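Local coordinates for protein glypican-1 (Homo sapiens, PDB 4YWT) that carries heparan sulfate chains at the cell surface and, through them, binds alpha-4(V) collagen and takes part in Schwann cell myelination, at residues L114-S117 with E118-L121; N136-A139 with F140-Y144. The protein carries 3 engineered substitutions. All blocks are in the same frame, centred on the assembly; numbering follows the deposited sequence.

Contact 1 of 2, residues L114-S117 with E118-L121. With NAG (2-acetamido-2-deoxy-beta-D-glucopyranose), chain E.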
loop_
_atom_site.group_PDB
_atom_site.type_symbol
_atom_site.label_atom_id
_atom_site.label_comp_id
_atom_site.label_asym_id
_atom_site.label_seq_id
_atom_site.Cartn_x
_atom_site.Cartn_y
_atom_site.Cartn_z
ATOM N N LEU A 114 0.779 22.325 -4.389
ATOM C CA LEU A 114 1.949 23.203 -4.398
ATOM C C LEU A 114 1.963 24.116 -5.635
ATOM O O LEU A 114 2.086 25.349 -5.524
ATOM C CB LEU A 114 3.234 22.375 -4.335
ATOM C CG LEU A 114 4.518 23.145 -4.028
ATOM C CD1 LEU A 114 4.363 23.934 -2.737
ATOM C CD2 LEU A 114 5.706 22.198 -3.936
ATOM N N ASN A 115 1.819 23.501 -6.807
ATOM C CA ASN A 115 1.823 24.226 -8.076
ATOM C C ASN A 115 0.748 25.314 -8.147
ATOM O O ASN A 115 0.990 26.417 -8.642
ATOM C CB ASN A 115 1.644 23.241 -9.236
ATOM C CG ASN A 115 2.890 22.407 -9.494
ATOM O OD1 ASN A 115 3.820 22.393 -8.688
ATOM N ND2 ASN A 115 2.909 21.705 -10.623
ATOM N N ASP A 116 -0.435 24.988 -7.642
ATOM C CA ASP A 116 -1.577 25.894 -7.642
ATOM C C ASP A 116 -1.335 27.038 -6.673
ATOM O O ASP A 116 -1.743 28.172 -6.924
ATOM C CB ASP A 116 -2.859 25.148 -7.268
ATOM C CG ASP A 116 -4.101 25.785 -7.858
ATOM O OD1 ASP A 116 -4.416 25.495 -9.031
ATOM O OD2 ASP A 116 -4.763 26.571 -7.147
ATOM N N SER A 117 -0.681 26.731 -5.557
ATOM C CA SER A 117 -0.273 27.774 -4.625
ATOM C C SER A 117 0.656 28.751 -5.338
ATOM O O SER A 117 0.476 29.974 -5.256
ATOM C CB SER A 117 0.413 27.173 -3.398
ATOM O OG SER A 117 0.500 28.124 -2.350
ATOM N N GLU A 118 1.634 28.206 -6.058
ATOM C CA GLU A 118 2.585 29.046 -6.782
ATOM C C GLU A 118 1.902 29.913 -7.848
ATOM O O GLU A 118 2.204 31.101 -7.975
ATOM C CB GLU A 118 3.677 28.191 -7.428
ATOM C CG GLU A 118 4.882 28.996 -7.900
ATOM C CD GLU A 118 5.943 28.139 -8.563
ATOM O OE1 GLU A 118 5.732 26.912 -8.681
ATOM O OE2 GLU A 118 6.991 28.691 -8.959
ATOM N N ARG A 119 0.983 29.321 -8.606
ATOM C CA ARG A 119 0.265 30.056 -9.647
ATOM C C ARG A 119 -0.607 31.158 -9.053
ATOM O O ARG A 119 -0.682 32.267 -9.592
ATOM C CB ARG A 119 -0.592 29.109 -10.487
ATOM C CG ARG A 119 0.185 28.348 -11.549
ATOM C CD ARG A 119 -0.742 27.555 -12.457
ATOM N NE ARG A 119 -0.327 26.161 -12.581
ATOM C CZ ARG A 119 -0.895 25.151 -11.930
ATOM N NH1 ARG A 119 -1.911 25.377 -11.106
ATOM N NH2 ARG A 119 -0.450 23.914 -12.104
ATOM N N THR A 120 -1.266 30.844 -7.942
ATOM C CA THR A 120 -2.086 31.817 -7.232
ATOM C C THR A 120 -1.234 32.991 -6.768
ATOM O O THR A 120 -1.631 34.154 -6.895
ATOM C CB THR A 120 -2.799 31.186 -6.022
ATOM O OG1 THR A 120 -3.525 30.025 -6.444
ATOM C CG2 THR A 120 -3.759 32.180 -5.384
ATOM N N LEU A 121 -0.055 32.677 -6.236
ATOM C CA LEU A 121 0.884 33.711 -5.825
ATOM C C LEU A 121 1.268 34.593 -7.010
ATOM O O LEU A 121 1.144 35.815 -6.945
ATOM C CB LEU A 121 2.134 33.089 -5.196
ATOM C CG LEU A 121 3.250 34.047 -4.768
ATOM C CD1 LEU A 121 3.858 33.589 -3.454
ATOM C CD2 LEU A 121 4.330 34.150 -5.836
HETATM C C1 NAG E . 4.028 20.882 -11.009
HETATM C C2 NAG E . 3.578 19.769 -11.971
HETATM C C3 NAG E . 4.787 19.033 -12.554
HETATM C C4 NAG E . 5.784 20.015 -13.150
HETATM C C5 NAG E . 6.173 21.043 -12.097
HETATM C C6 NAG E . 7.121 22.098 -12.618
HETATM C C7 NAG E . 1.383 18.742 -11.553
HETATM C C8 NAG E . 0.843 19.687 -12.584
HETATM N N2 NAG E . 2.694 18.831 -11.301
HETATM O O3 NAG E . 4.343 18.127 -13.557
HETATM O O4 NAG E . 6.947 19.326 -13.594
HETATM O O5 NAG E . 4.992 21.728 -11.657
HETATM O O6 NAG E . 6.798 22.477 -13.949
HETATM O O7 NAG E . 0.665 17.935 -10.970
#
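R119 folds back along its own helix to lie over N115 and reach D116. Its CB and CG both pass 3.6 Å from the carbonyl oxygen of N115, the same oxygen that accepts the backbone N-H of R119. With CG beside the backbone N (chi1 -80°) and a bend at chi3, the chain turns back toward the preceding helical turn, and N115 O comes to lie over one face of the guanidinium, nearer its margin than its centre. NH2 then rests 3.6 Å from CB of N115, while NH1 meets OD1 of D116 at 3.3 Å in a salt bridge. The carboxylate oxygen lies in the guanidinium plane, but the two flat groups are turned 79° apart, and the bridge runs through this one pair of atoms. A long, flexible arginine suits this place, since it can span a helical turn with its hydrocarbon part and still present a charge.

T120, one turn after D116, grips D116 O twice, from opposite faces of the carbonyl plane: OG1 at 2.6 Å and the backbone N at 2.9 Å. This is a common way for a helical threonine to satisfy its hydroxyl within its own helix.

N115 ND2 is bonded covalently to C1 of the glycan at 1.4 Å. N115-D116-S117 thus forms an N-glycosylation sequon, Asn-X-Ser, set within the long helix 70-129 of the predominantly helical glypican core.

Contact 2 of 2, residues N136-A139 with F140-Y144; sequences NARA and FRDLY
N136 and F140 meet at the first turn of helix 137-152, where N136 holds the N-cap position. Its side chain makes no capping bond; instead its ND2 hydrogen-bonds to L132 O, and its OD1 accepts from R172 of helix 158-177.

Backbone bonds tighten along the turn. F140 N reaches N136 O only weakly, at 3.5 Å, whereas R141 N to A137 O is a regular i to i+4 bond of 2.9 Å.

The aromatic contacts belong to F140. CG beside the backbone N (chi1 -61°) swings the ring back toward the helix start, so that CD2 lies against the carbonyl oxygen of N136, 3.1 Å from N136 O, and the ring edge turns toward CA of A137. An aromatic suits this buried position because the ring also packs on L320 and I324 of helix 316-328.

Charge pairing lies on the exposed side, where R138 and D142, one turn apart, suit a solvent-facing surface. The arginine chain is extended from CG to NE, its CG passing D142 OD2 at 3.5 Å. The guanidinium and carboxylate planes stand 63° apart, and the salt bridge includes a weak, bent hydrogen bond from R138 NE to D142 OD2: 3.4 Å, with an angle of 125° at the hydrogen.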
loop_
_atom_site.group_PDB
_atom_site.type_symbol
_atom_site.label_atom_id
_atom_site.label_comp_id
_atom_site.label_asym_id
_atom_site.label_seq_id
_atom_site.Cartn_x
_atom_site.Cartn_y
_atom_site.Cartn_z
ATOM N N ASN A 136 11.221 40.555 -6.736
ATOM C CA ASN A 136 11.706 39.481 -5.880
ATOM C C ASN A 136 11.040 38.160 -6.239
ATOM O O ASN A 136 11.044 37.218 -5.448
ATOM C CB ASN A 136 11.456 39.815 -4.408
ATOM C CG ASN A 136 12.155 41.086 -3.972
ATOM O OD1 ASN A 136 13.357 41.252 -4.182
ATOM N ND2 ASN A 136 11.402 41.998 -3.372
ATOM N N ALA A 137 10.473 38.102 -7.440
ATOM C CA ALA A 137 9.733 36.933 -7.902
ATOM C C ALA A 137 10.598 35.677 -7.931
ATOM O O ALA A 137 10.127 34.582 -7.616
ATOM C CB ALA A 137 9.142 37.196 -9.281
ATOM N N ARG A 138 11.864 35.839 -8.303
ATOM C CA ARG A 138 12.766 34.698 -8.391
ATOM C C ARG A 138 13.011 34.092 -7.015
ATOM O O ARG A 138 13.268 32.899 -6.902
ATOM C CB ARG A 138 14.103 35.086 -9.028
ATOM C CG ARG A 138 14.971 33.875 -9.336
ATOM C CD ARG A 138 16.416 34.230 -9.610
ATOM N NE ARG A 138 17.260 33.042 -9.519
ATOM C CZ ARG A 138 18.558 33.016 -9.801
ATOM N NH1 ARG A 138 19.175 34.118 -10.204
ATOM N NH2 ARG A 138 19.237 31.883 -9.685
ATOM N N ALA A 139 12.933 34.913 -5.973
ATOM C CA ALA A 139 13.092 34.416 -4.612
ATOM C C ALA A 139 11.967 33.442 -4.270
ATOM O O ALA A 139 12.209 32.346 -3.757
ATOM C CB ALA A 139 13.123 35.567 -3.621
ATOM N N PHE A 140 10.736 33.845 -4.572
ATOM C CA PHE A 140 9.565 33.018 -4.301
ATOM C C PHE A 140 9.558 31.759 -5.165
ATOM O O PHE A 140 9.276 30.658 -4.679
ATOM C CB PHE A 140 8.285 33.825 -4.525
ATOM C CG PHE A 140 8.160 35.022 -3.626
ATOM C CD1 PHE A 140 7.845 34.868 -2.285
ATOM C CD2 PHE A 140 8.355 36.301 -4.118
ATOM C CE1 PHE A 140 7.730 35.966 -1.452
ATOM C CE2 PHE A 140 8.242 37.404 -3.290
ATOM C CZ PHE A 140 7.928 37.236 -1.956
ATOM N N ARG A 141 9.874 31.928 -6.447
ATOM C CA ARG A 141 9.966 30.803 -7.375
ATOM C C ARG A 141 10.991 29.783 -6.881
ATOM O O ARG A 141 10.745 28.571 -6.899
ATOM C CB ARG A 141 10.327 31.302 -8.776
ATOM C CG ARG A 141 10.559 30.209 -9.807
ATOM C CD ARG A 141 10.529 30.784 -11.217
ATOM N NE ARG A 141 9.184 31.204 -11.601
ATOM C CZ ARG A 141 8.901 31.926 -12.681
ATOM N NH1 ARG A 141 9.873 32.321 -13.491
ATOM N NH2 ARG A 141 7.645 32.259 -12.949
ATOM N N ASP A 142 12.132 30.291 -6.423
ATOM C CA ASP A 142 13.182 29.459 -5.849
ATOM C C ASP A 142 12.687 28.736 -4.605
ATOM O O ASP A 142 12.971 27.554 -4.416
ATOM C CB ASP A 142 14.417 30.298 -5.508
ATOM C CG ASP A 142 15.262 30.617 -6.726
ATOM O OD1 ASP A 142 15.276 29.803 -7.673
ATOM O OD2 ASP A 142 15.914 31.683 -6.736
ATOM N N LEU A 143 11.949 29.446 -3.755
ATOM C CA LEU A 143 11.388 28.828 -2.558
ATOM C C LEU A 143 10.475 27.659 -2.923
ATOM O O LEU A 143 10.556 26.587 -2.320
ATOM C CB LEU A 143 10.625 29.855 -1.720
ATOM C CG LEU A 143 9.988 29.300 -0.442
ATOM C CD1 LEU A 143 11.020 28.556 0.394
ATOM C CD2 LEU A 143 9.339 30.409 0.367
ATOM N N TYR A 144 9.614 27.865 -3.917
ATOM C CA TYR A 144 8.714 26.803 -4.357
ATOM C C TYR A 144 9.473 25.623 -4.956
ATOM O O TYR A 144 9.110 24.468 -4.725
ATOM C CB TYR A 144 7.695 27.339 -5.363
ATOM C CG TYR A 144 6.489 27.973 -4.709
ATOM C CD1 TYR A 144 6.424 29.343 -4.505
ATOM C CD2 TYR A 144 5.421 27.194 -4.282
ATOM C CE1 TYR A 144 5.326 29.924 -3.903
ATOM C CE2 TYR A 144 4.318 27.767 -3.678
ATOM C CZ TYR A 144 4.276 29.133 -3.492
ATOM O OH TYR A 144 3.184 29.713 -2.892
#

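How the contacts relate
Contacts 1 and 2 lie on neighbouring helices, 70-129 and 137-152, with their centres about 12 Å apart. Y144 joins them: its OH lies 3.2 Å from S117 OG, a probable hydrogen bond. The Y144 ring packs alongside, with CE2 3.6 Å from E118 N and CD2 3.8 Å from L114 CD1. H317 of helix 316-328 also hydrogen-bonds to S117 OG, bringing a third helix to this junction. Beside it, CG of R141 passes 4.0 Å from E118 OE2, while E118 OE1 forms a salt bridge with R148 further along helix 137-152. The glycan belongs to contact 1; in contact 2, the side chain of R141 is about 9 Å from a bound NAG.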